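Local coordinates for putative nudix hydrolase family member (Chromobacterium violaceum, PDB 3F13), which probably acts as a magnesium-dependent hydrolase of the Nudix family, though its substrate is not established, at residues B[17-22]-B[54-59]. Numbering follows the deposited sequence.
Sequences RRATAI and QALIRE
Leu56 reaches from the helix to the strand and meets Ala19 and Ala21, whose CB atoms both point at the helix. Its isobutyl end spans the two alanines: CD1 lies 3.5 Å from Ala19 CB. CD2 comes within 3.8 Å of Ala21 CB. Leu56 CB also presses on Ala19 CB, at 3.6 Å. With CG anti to the backbone N (chi1 -163°), the branch extends across to the strand although the root of the side chain does not aim there. No hydrogen bond crosses; methyl meets methyl, and Leu56 CD2 also rests 3.6 Å from Thr20 O. Small alanine side chains match the close backbone approach: Ala19 CA and Leu56 CA are 5.3 Å apart, and the segment axes pass at 7.6 Å, crossing at -57°. Thr20 points the opposite way, its OG1 hydrogen-bonded to His84. Tyr87 of strand 82-90 also touches Leu56, and Ile60 of helix 52-64 touches Ala21. Arg58 bridges to Glu50 through NE and, with a weak bond of 3.1 Å from NH1, to Glu59 OE2. Arg58 and Glu59 form the Arg-Glu pair of the Nudix box, residues 44-65, whose helix packs on the central mixed sheet and in relatives carries metal-binding glutamates.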
loop_
_atom_site.group_PDB
_atom_site.type_symbol
_atom_site.label_atom_id
_atom_site.label_comp_id
_atom_site.label_asym_id
_atom_site.label_seq_id
_atom_site.Cartn_x
_atom_site.Cartn_y
_atom_site.Cartn_z
ATOM N N ARG B 17 0.231 8.618 17.181
ATOM C CA ARG B 17 -0.134 8.186 15.805
ATOM C C ARG B 17 -0.289 6.679 15.734
ATOM O O ARG B 17 0.638 5.932 16.121
ATOM C CB ARG B 17 0.922 8.649 14.816
ATOM C CG ARG B 17 1.019 10.181 14.641
ATOM C CD ARG B 17 2.132 10.522 13.621
ATOM N NE ARG B 17 3.406 9.935 14.056
ATOM C CZ ARG B 17 4.171 9.098 13.345
ATOM N NH1 ARG B 17 5.285 8.634 13.884
ATOM N NH2 ARG B 17 3.879 8.744 12.095
ATOM N N ARG B 18 -1.455 6.198 15.284
ATOM C CA ARG B 18 -1.644 4.758 15.184
ATOM C C ARG B 18 -2.031 4.440 13.759
ATOM O O ARG B 18 -2.600 5.307 13.085
ATOM C CB ARG B 18 -2.728 4.260 16.136
ATOM C CG ARG B 18 -2.303 4.388 17.613
ATOM C CD ARG B 18 -3.292 3.729 18.544
ATOM N NE ARG B 18 -3.355 2.270 18.403
ATOM C CZ ARG B 18 -2.751 1.429 19.241
ATOM N NH1 ARG B 18 -2.855 0.123 19.045
ATOM N NH2 ARG B 18 -2.031 1.901 20.256
ATOM N N ALA B 19 -1.703 3.230 13.297
ATOM C CA ALA B 19 -2.243 2.753 12.000
ATOM C C ALA B 19 -3.251 1.651 12.299
ATOM O O ALA B 19 -3.051 0.882 13.237
ATOM C CB ALA B 19 -1.134 2.202 11.072
ATOM N N THR B 20 -4.318 1.538 11.509
ATOM C CA THR B 20 -5.297 0.498 11.771
ATOM C C THR B 20 -5.624 -0.121 10.424
ATOM O O THR B 20 -5.757 0.651 9.453
ATOM C CB THR B 20 -6.562 1.123 12.378
ATOM O OG1 THR B 20 -6.241 1.582 13.705
ATOM C CG2 THR B 20 -7.733 0.116 12.425
ATOM N N ALA B 21 -5.705 -1.460 10.350
ATOM C CA ALA B 21 -5.995 -2.179 9.067
ATOM C C ALA B 21 -7.381 -2.753 9.011
ATOM O O ALA B 21 -7.850 -3.379 9.975
ATOM C CB ALA B 21 -5.009 -3.346 8.858
ATOM N N ILE B 22 -8.005 -2.590 7.862
ATOM C CA ILE B 22 -9.215 -3.314 7.545
ATOM C C ILE B 22 -8.806 -4.335 6.520
ATOM O O ILE B 22 -8.432 -3.962 5.406
ATOM C CB ILE B 22 -10.262 -2.416 6.890
ATOM C CG1 ILE B 22 -10.857 -1.426 7.908
ATOM C CG2 ILE B 22 -11.348 -3.319 6.238
ATOM C CD1 ILE B 22 -9.927 -0.949 8.946
ATOM N N GLN B 54 4.036 2.836 7.159
ATOM C CA GLN B 54 5.147 1.920 7.450
ATOM C C GLN B 54 4.824 1.077 8.677
ATOM O O GLN B 54 5.045 -0.137 8.717
ATOM C CB GLN B 54 6.425 2.695 7.760
ATOM C CG GLN B 54 7.091 3.255 6.548
ATOM C CD GLN B 54 8.315 4.081 6.920
ATOM O OE1 GLN B 54 8.204 5.263 7.225
ATOM N NE2 GLN B 54 9.487 3.449 6.895
ATOM N N ALA B 55 4.342 1.743 9.696
ATOM C CA ALA B 55 3.995 1.056 10.903
ATOM C C ALA B 55 2.903 0.008 10.618
ATOM O O ALA B 55 2.902 -1.079 11.183
ATOM C CB ALA B 55 3.547 2.073 11.929
ATOM N N LEU B 56 1.965 0.322 9.721
ATOM C CA LEU B 56 0.881 -0.636 9.465
ATOM C C LEU B 56 1.452 -1.985 8.964
ATOM O O LEU B 56 1.082 -3.062 9.448
ATOM C CB LEU B 56 -0.122 -0.077 8.454
ATOM C CG LEU B 56 -1.416 -0.957 8.597
ATOM C CD1 LEU B 56 -1.692 -1.142 10.112
ATOM C CD2 LEU B 56 -2.658 -0.463 7.964
ATOM N N ILE B 57 2.332 -1.921 7.975
ATOM C CA ILE B 57 2.911 -3.151 7.434
ATOM C C ILE B 57 3.670 -3.961 8.497
ATOM O O ILE B 57 3.519 -5.173 8.617
ATOM C CB ILE B 57 3.806 -2.851 6.213
ATOM C CG1 ILE B 57 2.978 -2.186 5.117
ATOM C CG2 ILE B 57 4.402 -4.140 5.704
ATOM C CD1 ILE B 57 3.864 -1.485 4.044
ATOM N N ARG B 58 4.469 -3.263 9.281
ATOM C CA ARG B 58 5.227 -3.898 10.346
ATOM C C ARG B 58 4.281 -4.574 11.340
ATOM O O ARG B 58 4.425 -5.756 11.679
ATOM C CB ARG B 58 6.084 -2.843 11.046
ATOM C CG ARG B 58 6.690 -3.270 12.400
ATOM C CD ARG B 58 7.600 -2.170 12.972
ATOM N NE ARG B 58 6.914 -0.900 13.267
ATOM C CZ ARG B 58 6.108 -0.722 14.307
ATOM N NH1 ARG B 58 5.876 -1.737 15.142
ATOM N NH2 ARG B 58 5.512 0.455 14.509
ATOM N N GLU B 59 3.280 -3.840 11.798
ATOM C CA GLU B 59 2.417 -4.368 12.855
ATOM C C GLU B 59 1.503 -5.508 12.412
ATOM O O GLU B 59 1.262 -6.465 13.174
ATOM C CB GLU B 59 1.645 -3.220 13.493
ATOM C CG GLU B 59 2.575 -2.260 14.230
ATOM C CD GLU B 59 2.547 -2.420 15.754
ATOM O OE1 GLU B 59 2.027 -3.454 16.243
ATOM O OE2 GLU B 59 3.047 -1.491 16.461
#